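PDB 2OGJ: dihydroorotase from Agrobacterium tumefaciens, which probably acts as a zinc-dependent esterase that deacetylates acetyl-(R)-mandelate in vitro and hydrolyses acetyl glycolate less efficiently. Local coordinates for residues T20-V25 / T36-G41; V355-E360 / K372-P377; A142-P147 / S179-G184; R159-Y164 / K199-P204. All blocks are in the same frame, centred on the assembly; numbering follows the deposited sequence.

Overall arrangement
Contact 2 is a surface contact, while contacts 1, 3 and 4 are partly buried; contact 3 alone lies near the zinc site. Contacts 1 and 2 are antiparallel strand pairings that reach the same large sheet, their nearest atoms about 8 Å apart; backbone hydrogen bonds carry both, with a carboxylate beside a bulge in the first and an exposed salt bridge in the second. Contacts 3 and 4 interlock along the chain, their segments alternating, and rest on van der Waals contact between loop and short helix or between helices. Centres of contacts 1 and 3 are about 46 Å apart, on opposite sides of the chain's centre.

Contact 1. Residues T20-V25 / T36-G41; sequences TNVKPV and TDILIG
Thr-36 O is gripped by one clear hydrogen bond, from Val-22 N at 3.0 Å, nearly straight (173°) and in the carbonyl plane, while Asn-21 N lies 3.2 Å from the same Thr-36 O. The return bond runs from Thr-36 N to Val-22 O at 2.8 Å, almost along the C=O axis. Because Asn-21 and Val-22 both face Thr-36, the antiparallel pair is a G1 beta bulge, and Asn-21 takes the positive phi (58°) characteristic of its first position.

The extra residue turns its N-H to the side chain of Asp-37. Asn-21 N donates to Asp-37 OD2 at 3.1 Å in a practically linear bond (176°), coming from above the carboxylate plane. With CG anti to its carbonyl carbon, Asp-37 lays its carboxylate beside the Asn-21 amide, both groups pointing the same way. Its other oxygen, Asp-37 OD1, leans on the methyl Thr-20 CG2 at 3.6 Å, whereas Thr-20 OG1 turns off to bond Arg-61 O. Beyond the bulge, the methyls Val-22 CG2 and Ile-38 CD1 meet at 4.1 Å, and the Pro-24 ring crosses the Thr-36 side chain at about a right angle, Pro-24 CG 3.9 Å from Thr-36 OG1.

The chain turns a corner at Asn-21, so the axes of strands 22-24 and 36-40 stand nearly perpendicular. Before the corner, strand 17-20 pairs with strands 36-40 and 59-61 in the small N-terminal sheet; after it, strand 22-24 runs parallel to strand 68-75, whose Ile-69 touches both Val-22 and Ile-38.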
# COMPACT_ATOMS: atom_id res chain seq x y z
N THR A 20 -8.18 -46.83 -41.36
CA THR A 20 -7.42 -47.30 -42.50
C THR A 20 -6.77 -46.12 -43.22
O THR A 20 -7.20 -44.98 -43.07
CB THR A 20 -8.32 -48.08 -43.49
OG1 THR A 20 -9.38 -47.24 -43.96
CG2 THR A 20 -8.92 -49.31 -42.80
N ASN A 21 -5.69 -46.36 -43.93
CA ASN A 21 -4.98 -45.43 -44.78
C ASN A 21 -4.53 -44.22 -43.98
O ASN A 21 -4.79 -43.03 -44.42
CB ASN A 21 -5.84 -45.07 -45.99
CG ASN A 21 -6.56 -46.29 -46.54
OD1 ASN A 21 -6.45 -47.39 -45.98
ND2 ASN A 21 -7.30 -46.11 -47.62
N VAL A 22 -3.73 -44.38 -42.94
CA VAL A 22 -3.15 -43.30 -42.15
C VAL A 22 -1.63 -43.31 -42.31
O VAL A 22 -1.03 -44.36 -42.54
CB VAL A 22 -3.47 -43.46 -40.63
CG1 VAL A 22 -4.94 -43.27 -40.39
CG2 VAL A 22 -3.04 -44.83 -40.13
N LYS A 23 -1.01 -42.14 -42.19
CA LYS A 23 0.43 -42.02 -42.31
C LYS A 23 1.03 -41.56 -40.98
O LYS A 23 1.03 -40.37 -40.65
CB LYS A 23 0.79 -41.04 -43.45
CG LYS A 23 0.60 -41.64 -44.85
CD LYS A 23 1.04 -40.67 -45.95
CE LYS A 23 2.48 -40.17 -45.76
NZ LYS A 23 3.55 -41.21 -45.92
N PRO A 24 1.55 -42.52 -40.19
CA PRO A 24 2.16 -42.30 -38.87
C PRO A 24 3.27 -41.27 -38.84
O PRO A 24 4.26 -41.42 -39.53
CB PRO A 24 2.66 -43.69 -38.48
CG PRO A 24 1.76 -44.60 -39.24
CD PRO A 24 1.67 -43.93 -40.57
N VAL A 25 3.11 -40.24 -38.02
CA VAL A 25 4.13 -39.20 -37.90
C VAL A 25 4.19 -38.77 -36.44
O VAL A 25 3.20 -38.86 -35.72
CB VAL A 25 3.78 -37.95 -38.76
CG1 VAL A 25 2.54 -37.26 -38.22
CG2 VAL A 25 4.93 -36.99 -38.75
N THR A 36 -0.54 -47.02 -43.28
CA THR A 36 -0.90 -48.22 -42.53
C THR A 36 -2.35 -48.15 -42.09
O THR A 36 -3.07 -47.21 -42.40
CB THR A 36 -0.05 -48.36 -41.26
OG1 THR A 36 1.21 -47.71 -41.45
CG2 THR A 36 0.22 -49.82 -40.95
N ASP A 37 -2.78 -49.19 -41.39
CA ASP A 37 -4.14 -49.27 -40.86
C ASP A 37 -3.96 -49.60 -39.37
O ASP A 37 -3.03 -50.32 -39.01
CB ASP A 37 -4.94 -50.38 -41.55
CG ASP A 37 -5.12 -50.17 -43.06
OD1 ASP A 37 -5.88 -50.96 -43.66
OD2 ASP A 37 -4.53 -49.24 -43.65
N ILE A 38 -4.83 -49.06 -38.52
CA ILE A 38 -4.73 -49.33 -37.09
C ILE A 38 -6.07 -49.85 -36.59
O ILE A 38 -7.13 -49.32 -36.93
CB ILE A 38 -4.35 -48.06 -36.30
CG1 ILE A 38 -3.11 -47.41 -36.92
CG2 ILE A 38 -4.04 -48.41 -34.84
CD1 ILE A 38 -2.68 -46.11 -36.26
N LEU A 39 -6.02 -50.92 -35.80
CA LEU A 39 -7.22 -51.51 -35.23
C LEU A 39 -7.31 -51.25 -33.72
O LEU A 39 -6.43 -51.65 -32.95
CB LEU A 39 -7.23 -53.02 -35.47
CG LEU A 39 -8.47 -53.75 -34.95
CD1 LEU A 39 -9.64 -53.34 -35.81
CD2 LEU A 39 -8.28 -55.24 -35.01
N ILE A 40 -8.37 -50.57 -33.30
CA ILE A 40 -8.57 -50.27 -31.89
C ILE A 40 -9.60 -51.24 -31.29
O ILE A 40 -10.69 -51.41 -31.85
CB ILE A 40 -9.11 -48.85 -31.66
CG1 ILE A 40 -8.35 -47.84 -32.53
CG2 ILE A 40 -8.97 -48.50 -30.18
CD1 ILE A 40 -6.89 -47.72 -32.23
N GLY A 41 -9.24 -51.87 -30.17
CA GLY A 41 -10.15 -52.79 -29.52
C GLY A 41 -11.21 -52.07 -28.71
O GLY A 41 -11.03 -50.90 -28.35

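Contact 2. Residues V355-E360 / K372-P377; sequences VDADLE and KRLFEP
Two pairs of charged side chains lie alongside each other here, each pair pointing one way, while two leucines cross at about a right angle. Asp-358 and Lys-372 form the closer charged pair: the lysine chain, bent at chi2 (-59°), runs out beside the aspartate until Lys-372 NZ reaches Asp-358 OD1 at 3.0 Å, meeting it from above the carboxylate plane. The same oxygen also receives Arg-370, so two cations share it and would help keep the acid ionised. Asp-356 and Arg-373 lie on one face of the sheet, Val-355 and Leu-374 on the opposite one. The flat groups of Asp-356 and Arg-373 are turned 53° apart; Asp-356 OD1 lies 4.1 Å from the aliphatic Arg-373 CG, and the charged atoms are not in contact.

Leu-374 carries the apolar part. Leu-374 CD1 sits 3.5 Å from Ala-357 CB, and Leu-359 CD2 comes up across that same Leu-374 CD1 at 4.0 Å. Ser-309 of helix 304-313 also touches this leucine.

The backbones fix these positions. Val-355 and Leu-374 are a hydrogen-bonded pair, joined by Leu-374 N to Val-355 O at 2.8 Å and by Val-355 N to Leu-374 O at 3.2 Å. A third bond, Ala-357 N to Lys-372 O at 2.9 Å, flanks the non-hydrogen-bonded pair Asp-356 and Arg-373. Strands 348-362 and 368-382 thus make a long antiparallel beta hairpin, exposed and charged along one face, with Leu-374 buried on the other.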
# COMPACT_ATOMS: atom_id res chain seq x y z
N VAL A 355 -3.05 -29.47 -45.94
CA VAL A 355 -3.49 -29.05 -47.27
C VAL A 355 -3.07 -27.66 -47.77
O VAL A 355 -2.71 -26.77 -46.98
CB VAL A 355 -5.02 -29.11 -47.35
CG1 VAL A 355 -5.50 -30.44 -46.81
CG2 VAL A 355 -5.63 -27.98 -46.56
N ASP A 356 -3.12 -27.48 -49.08
CA ASP A 356 -2.77 -26.20 -49.68
C ASP A 356 -3.91 -25.22 -49.47
O ASP A 356 -5.09 -25.59 -49.57
CB ASP A 356 -2.51 -26.34 -51.17
CG ASP A 356 -1.22 -27.07 -51.47
OD1 ASP A 356 -0.20 -26.78 -50.80
OD2 ASP A 356 -1.21 -27.92 -52.38
N ALA A 357 -3.57 -23.98 -49.17
CA ALA A 357 -4.58 -22.97 -48.95
C ALA A 357 -4.03 -21.58 -49.19
O ALA A 357 -2.86 -21.41 -49.55
CB ALA A 357 -5.13 -23.08 -47.55
N ASP A 358 -4.90 -20.60 -49.00
CA ASP A 358 -4.54 -19.20 -49.14
C ASP A 358 -5.39 -18.50 -48.08
O ASP A 358 -6.40 -17.87 -48.39
CB ASP A 358 -4.88 -18.69 -50.54
CG ASP A 358 -4.52 -17.23 -50.74
OD1 ASP A 358 -3.35 -16.88 -50.49
OD2 ASP A 358 -5.41 -16.45 -51.15
N LEU A 359 -4.98 -18.65 -46.83
CA LEU A 359 -5.72 -18.08 -45.72
C LEU A 359 -4.91 -17.03 -45.00
O LEU A 359 -3.70 -17.18 -44.81
CB LEU A 359 -6.09 -19.17 -44.71
CG LEU A 359 -6.94 -18.69 -43.53
CD1 LEU A 359 -8.29 -18.24 -44.04
CD2 LEU A 359 -7.11 -19.81 -42.52
N GLU A 360 -5.58 -15.96 -44.60
CA GLU A 360 -4.92 -14.90 -43.88
C GLU A 360 -5.23 -15.07 -42.41
O GLU A 360 -6.38 -15.17 -42.01
CB GLU A 360 -5.40 -13.53 -44.33
CG GLU A 360 -4.87 -13.11 -45.69
CD GLU A 360 -4.91 -11.61 -45.88
OE1 GLU A 360 -5.98 -11.00 -45.64
OE2 GLU A 360 -3.86 -11.03 -46.27
N LYS A 372 -0.03 -20.67 -46.65
CA LYS A 372 -0.16 -21.44 -47.88
C LYS A 372 -0.40 -22.93 -47.63
O LYS A 372 -0.74 -23.68 -48.54
CB LYS A 372 1.11 -21.27 -48.73
CG LYS A 372 1.42 -19.82 -49.14
CD LYS A 372 0.28 -19.23 -49.94
CE LYS A 372 0.66 -17.91 -50.56
NZ LYS A 372 -0.50 -17.31 -51.30
N ARG A 373 -0.22 -23.36 -46.38
CA ARG A 373 -0.44 -24.74 -45.99
C ARG A 373 -1.13 -24.74 -44.63
O ARG A 373 -0.79 -23.95 -43.76
CB ARG A 373 0.88 -25.49 -45.92
CG ARG A 373 1.52 -25.66 -47.27
CD ARG A 373 3.01 -25.88 -47.15
NE ARG A 373 3.37 -27.25 -46.83
CZ ARG A 373 4.59 -27.62 -46.42
NH1 ARG A 373 5.55 -26.71 -46.29
NH2 ARG A 373 4.85 -28.89 -46.16
N LEU A 374 -2.11 -25.61 -44.47
CA LEU A 374 -2.86 -25.66 -43.23
C LEU A 374 -3.03 -27.00 -42.54
O LEU A 374 -3.49 -27.97 -43.14
CB LEU A 374 -4.24 -25.07 -43.45
CG LEU A 374 -4.28 -23.58 -43.77
CD1 LEU A 374 -5.70 -23.21 -44.13
CD2 LEU A 374 -3.77 -22.78 -42.57
N PHE A 375 -2.65 -27.04 -41.27
CA PHE A 375 -2.86 -28.25 -40.52
C PHE A 375 -4.37 -28.24 -40.35
O PHE A 375 -4.96 -27.23 -39.98
CB PHE A 375 -2.17 -28.21 -39.17
CG PHE A 375 -0.69 -28.40 -39.25
CD1 PHE A 375 0.16 -27.33 -39.53
CD2 PHE A 375 -0.13 -29.67 -39.07
CE1 PHE A 375 1.53 -27.51 -39.64
CE2 PHE A 375 1.24 -29.87 -39.18
CZ PHE A 375 2.07 -28.79 -39.47
N GLU A 376 -4.99 -29.37 -40.68
CA GLU A 376 -6.43 -29.48 -40.57
C GLU A 376 -6.83 -30.80 -39.90
O GLU A 376 -6.80 -31.86 -40.52
CB GLU A 376 -7.06 -29.36 -41.96
CG GLU A 376 -8.43 -28.71 -41.93
CD GLU A 376 -8.45 -27.35 -42.63
OE1 GLU A 376 -7.37 -26.74 -42.79
OE2 GLU A 376 -9.55 -26.88 -43.00
N PRO A 377 -7.17 -30.75 -38.60
CA PRO A 377 -7.56 -31.95 -37.87
C PRO A 377 -8.84 -32.58 -38.40
O PRO A 377 -9.78 -31.88 -38.77
CB PRO A 377 -7.69 -31.46 -36.42
CG PRO A 377 -8.01 -30.03 -36.56
CD PRO A 377 -7.14 -29.58 -37.70

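Contact 3. Residues A142-P147 / S179-G184; sequences ACNRVP and SHVITG
A loop and a short, weakly bonded helix of the TIM barrel meet near the binuclear zinc site: the turn of residues 142-147, following strand 128-132, and the helix at 180-183. The first shell is small and made by van der Waals contact. The Pro-147 ring rides against the helix backbone, its CB beside Ile-182 O and its CG 3.5 Å from Val-181 O, so the proline meets carbonyl oxygens with carbon atoms alone. At the other end of the turn, Asn-144 reaches across obliquely; with CG anti to its carbonyl carbon (chi1 -63°), OD1 comes to 3.8 Å from Val-181 CG1 and 4.2 Å from Ile-182 CD1. This amide oxygen also takes a weak hydrogen bond from Arg-177.

Next come the bonds that shape each segment. Ser-179 O accepts two backbone donors, Ile-182 N and Thr-183 N, and Val-181 N donates to Glu-211 OE1; Gly-184 leaves the helix with positive phi. Ser-179 OG makes a weak hydrogen bond to His-208, a zinc ligand, and the Ile-182 side chain lies about 4 Å from that histidine's, so the short helix lies in the second shell of the metal site, beside a ligand.

In the turn 142-147 Ala-142 O is likewise gripped twice, by Arg-145 N at 2.8 Å and Val-146 N at 3.0 Å. Arg-145 points away from the helix and forms salt bridges with Asp-86 and with Glu-111 of a neighbouring subunit. Ala-142 CB lies over the centre of one face of its guanidinium, 4.0 Å above the plane.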
# COMPACT_ATOMS: atom_id res chain seq x y z
N ALA A 142 -10.98 -12.97 -12.01
CA ALA A 142 -11.24 -11.69 -12.67
C ALA A 142 -9.97 -11.30 -13.40
O ALA A 142 -9.43 -10.22 -13.21
CB ALA A 142 -11.60 -10.64 -11.63
N CYS A 143 -9.50 -12.22 -14.24
CA CYS A 143 -8.27 -12.07 -15.01
C CYS A 143 -7.92 -10.65 -15.43
O CYS A 143 -8.71 -9.97 -16.08
CB CYS A 143 -8.33 -12.99 -16.22
SG CYS A 143 -6.82 -13.03 -17.15
N ASN A 144 -6.71 -10.22 -15.04
CA ASN A 144 -6.20 -8.89 -15.35
C ASN A 144 -6.97 -7.71 -14.73
O ASN A 144 -6.49 -6.59 -14.72
CB ASN A 144 -6.09 -8.68 -16.87
CG ASN A 144 -5.11 -9.64 -17.51
OD1 ASN A 144 -4.15 -10.07 -16.89
ND2 ASN A 144 -5.34 -9.97 -18.77
N ARG A 145 -8.18 -7.95 -14.22
CA ARG A 145 -8.96 -6.89 -13.61
C ARG A 145 -8.64 -6.79 -12.12
O ARG A 145 -8.63 -5.70 -11.55
CB ARG A 145 -10.45 -7.14 -13.84
CG ARG A 145 -10.84 -7.10 -15.29
CD ARG A 145 -12.34 -7.15 -15.45
NE ARG A 145 -12.85 -8.52 -15.37
CZ ARG A 145 -13.84 -8.89 -14.58
NH1 ARG A 145 -14.43 -8.00 -13.79
NH2 ARG A 145 -14.27 -10.14 -14.62
N VAL A 146 -8.41 -7.93 -11.50
CA VAL A 146 -8.04 -8.01 -10.10
C VAL A 146 -6.86 -8.96 -10.07
O VAL A 146 -7.02 -10.14 -9.80
CB VAL A 146 -9.16 -8.58 -9.24
CG1 VAL A 146 -8.71 -8.64 -7.80
CG2 VAL A 146 -10.42 -7.73 -9.40
N PRO A 147 -5.66 -8.45 -10.35
CA PRO A 147 -4.41 -9.22 -10.38
C PRO A 147 -4.29 -10.28 -9.27
O PRO A 147 -4.67 -10.04 -8.13
CB PRO A 147 -3.36 -8.12 -10.24
CG PRO A 147 -3.99 -6.98 -10.94
CD PRO A 147 -5.39 -7.01 -10.41
N SER A 179 4.47 -9.80 -15.07
CA SER A 179 4.20 -8.63 -15.91
C SER A 179 3.53 -7.60 -15.02
O SER A 179 2.69 -7.94 -14.20
CB SER A 179 3.27 -9.00 -17.07
OG SER A 179 3.93 -9.88 -17.97
N HIS A 180 3.87 -6.32 -15.21
CA HIS A 180 3.31 -5.31 -14.33
C HIS A 180 1.79 -5.20 -14.28
O HIS A 180 1.22 -4.67 -13.32
CB HIS A 180 3.98 -3.94 -14.58
CG HIS A 180 3.54 -3.24 -15.82
ND1 HIS A 180 2.25 -2.77 -15.99
CD2 HIS A 180 4.24 -2.82 -16.90
CE1 HIS A 180 2.18 -2.08 -17.12
NE2 HIS A 180 3.37 -2.10 -17.69
N VAL A 181 1.13 -5.76 -15.29
CA VAL A 181 -0.32 -5.74 -15.31
C VAL A 181 -0.80 -6.64 -14.18
O VAL A 181 -1.84 -6.38 -13.58
CB VAL A 181 -0.85 -6.26 -16.65
CG1 VAL A 181 -2.27 -6.84 -16.50
CG2 VAL A 181 -0.85 -5.11 -17.65
N ILE A 182 -0.03 -7.69 -13.88
CA ILE A 182 -0.38 -8.62 -12.82
C ILE A 182 0.37 -8.28 -11.53
O ILE A 182 -0.24 -7.93 -10.52
CB ILE A 182 -0.03 -10.10 -13.17
CG1 ILE A 182 -0.75 -10.56 -14.45
CG2 ILE A 182 -0.39 -11.00 -11.99
CD1 ILE A 182 -0.09 -10.08 -15.75
N THR A 183 1.70 -8.40 -11.59
CA THR A 183 2.52 -8.15 -10.42
C THR A 183 2.77 -6.69 -10.12
O THR A 183 3.43 -6.37 -9.13
CB THR A 183 3.86 -8.91 -10.52
OG1 THR A 183 4.45 -8.70 -11.80
CG2 THR A 183 3.62 -10.38 -10.31
N GLY A 184 2.25 -5.79 -10.95
CA GLY A 184 2.44 -4.38 -10.69
C GLY A 184 3.86 -3.85 -10.54
O GLY A 184 4.61 -3.79 -11.51

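Contact 4. Residues R159-Y164 / K199-P204; sequences RILECY and KILKVP
The phenol ring of Tyr-164 is the one flat group, and both of its partners across the contact approach it obliquely. Leu-201 CD2 lies 3.6 Å from Tyr-164 CD2, near the root of the ring, and stays close to CG and CB as well. On the same side of the ring plane but farther along, Val-203 CG2 lies more loosely, 4.3 Å from Tyr-164 CE1. With CG anti to the backbone N (chi1 179°), the tyrosine extends from its helix and slides past Leu-201, the two side chains running in opposite directions. Ile-171 of strand 171-173 also touches this tyrosine.

Leu-201 is the central side chain, pointing at helix 157-165 and dividing its methyls between neighbours. CD2 serves Tyr-164 and also meets Leu-161 CD2, the leucines crossing obliquely. Leu-201 CD1 turns to Ile-160 CG2 at 4.0 Å, where the two side chains cross at about a right angle. Leu-161 CD2 is shared in turn, for it also touches Ile-200 CG2 at 4.0 Å. Carbon atoms thus make the whole contact.

What puts Val-203 within range is the end of the second helix: Lys-202, with positive phi (65°), is the C-prime residue of a Schellman motif; the chain leaves the helix there, and Val-203 points toward helix 157-165. Leu-161 packs on Ser-237 and Ile-200 on Glu-243 of a neighbouring subunit. Leucine, isoleucine and tyrosine filling the seam between helices 157-165 and 189-201 is the apolar helix-to-helix packing of a TIM barrel's outer layer.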
# COMPACT_ATOMS: atom_id res chain seq x y z
N ARG A 159 -0.55 -23.78 1.77
CA ARG A 159 -1.72 -24.26 1.06
C ARG A 159 -1.36 -24.78 -0.34
O ARG A 159 -1.98 -25.72 -0.84
CB ARG A 159 -2.78 -23.16 1.00
CG ARG A 159 -3.52 -22.99 2.31
CD ARG A 159 -4.72 -22.07 2.16
NE ARG A 159 -5.56 -21.98 3.36
CZ ARG A 159 -5.19 -21.40 4.51
NH1 ARG A 159 -3.98 -20.84 4.63
NH2 ARG A 159 -6.03 -21.38 5.54
N ILE A 160 -0.34 -24.19 -0.96
CA ILE A 160 0.10 -24.67 -2.27
C ILE A 160 0.67 -26.07 -2.06
O ILE A 160 0.39 -26.99 -2.83
CB ILE A 160 1.17 -23.77 -2.88
CG1 ILE A 160 0.55 -22.45 -3.34
CG2 ILE A 160 1.84 -24.48 -4.04
CD1 ILE A 160 1.57 -21.41 -3.85
N LEU A 161 1.46 -26.25 -1.02
CA LEU A 161 2.03 -27.57 -0.76
C LEU A 161 0.91 -28.56 -0.46
O LEU A 161 0.95 -29.71 -0.90
CB LEU A 161 3.02 -27.54 0.41
CG LEU A 161 4.34 -26.78 0.23
CD1 LEU A 161 5.28 -27.13 1.36
CD2 LEU A 161 4.97 -27.13 -1.09
N GLU A 162 -0.08 -28.11 0.31
CA GLU A 162 -1.20 -28.98 0.66
C GLU A 162 -1.97 -29.33 -0.63
O GLU A 162 -2.21 -30.51 -0.91
CB GLU A 162 -2.10 -28.26 1.67
CG GLU A 162 -3.22 -29.13 2.24
CD GLU A 162 -4.33 -28.31 2.87
OE1 GLU A 162 -4.83 -27.38 2.19
OE2 GLU A 162 -4.71 -28.59 4.03
N CYS A 163 -2.31 -28.32 -1.42
CA CYS A 163 -3.03 -28.52 -2.68
C CYS A 163 -2.35 -29.49 -3.65
O CYS A 163 -3.00 -30.34 -4.25
CB CYS A 163 -3.24 -27.18 -3.40
SG CYS A 163 -4.31 -27.28 -4.87
N TYR A 164 -1.04 -29.36 -3.80
CA TYR A 164 -0.28 -30.22 -4.70
C TYR A 164 -0.24 -31.68 -4.26
O TYR A 164 -0.31 -32.58 -5.10
CB TYR A 164 1.16 -29.72 -4.84
CG TYR A 164 1.98 -30.58 -5.74
CD1 TYR A 164 1.88 -30.47 -7.12
CD2 TYR A 164 2.79 -31.58 -5.22
CE1 TYR A 164 2.57 -31.33 -7.96
CE2 TYR A 164 3.49 -32.45 -6.05
CZ TYR A 164 3.37 -32.32 -7.42
OH TYR A 164 4.03 -33.21 -8.24
N LYS A 199 10.88 -25.76 -6.70
CA LYS A 199 12.00 -26.60 -6.31
C LYS A 199 11.60 -27.52 -5.16
O LYS A 199 11.97 -28.69 -5.13
CB LYS A 199 13.22 -25.75 -5.89
CG LYS A 199 13.90 -25.02 -7.05
CD LYS A 199 15.43 -24.92 -6.89
CE LYS A 199 15.85 -24.04 -5.72
NZ LYS A 199 15.47 -22.61 -5.93
N ILE A 200 10.83 -27.00 -4.21
CA ILE A 200 10.37 -27.80 -3.07
C ILE A 200 9.44 -28.91 -3.54
O ILE A 200 9.56 -30.05 -3.09
CB ILE A 200 9.60 -26.94 -2.03
CG1 ILE A 200 10.57 -26.01 -1.31
CG2 ILE A 200 8.88 -27.83 -1.02
CD1 ILE A 200 9.88 -25.07 -0.34
N LEU A 201 8.51 -28.56 -4.44
CA LEU A 201 7.54 -29.52 -4.98
C LEU A 201 8.19 -30.46 -5.96
O LEU A 201 7.65 -31.52 -6.28
CB LEU A 201 6.37 -28.79 -5.65
CG LEU A 201 5.45 -28.01 -4.71
CD1 LEU A 201 4.45 -27.18 -5.48
CD2 LEU A 201 4.75 -28.99 -3.78
N LYS A 202 9.37 -30.07 -6.43
CA LYS A 202 10.11 -30.86 -7.41
C LYS A 202 9.29 -30.89 -8.69
O LYS A 202 9.08 -31.95 -9.29
CB LYS A 202 10.36 -32.28 -6.89
CG LYS A 202 11.20 -32.33 -5.62
CD LYS A 202 11.56 -33.76 -5.20
CE LYS A 202 10.30 -34.59 -4.97
NZ LYS A 202 10.64 -36.03 -4.79
N VAL A 203 8.87 -29.71 -9.12
CA VAL A 203 8.03 -29.57 -10.30
C VAL A 203 8.48 -28.40 -11.20
O VAL A 203 9.11 -27.45 -10.74
CB VAL A 203 6.56 -29.41 -9.82
CG1 VAL A 203 6.25 -27.94 -9.54
CG2 VAL A 203 5.59 -30.05 -10.81
N PRO A 204 8.17 -28.46 -12.50
CA PRO A 204 8.57 -27.38 -13.39
C PRO A 204 7.78 -26.10 -13.21
O PRO A 204 6.68 -26.11 -12.66
CB PRO A 204 8.40 -27.99 -14.78
CG PRO A 204 7.24 -28.91 -14.57
CD PRO A 204 7.58 -29.57 -13.27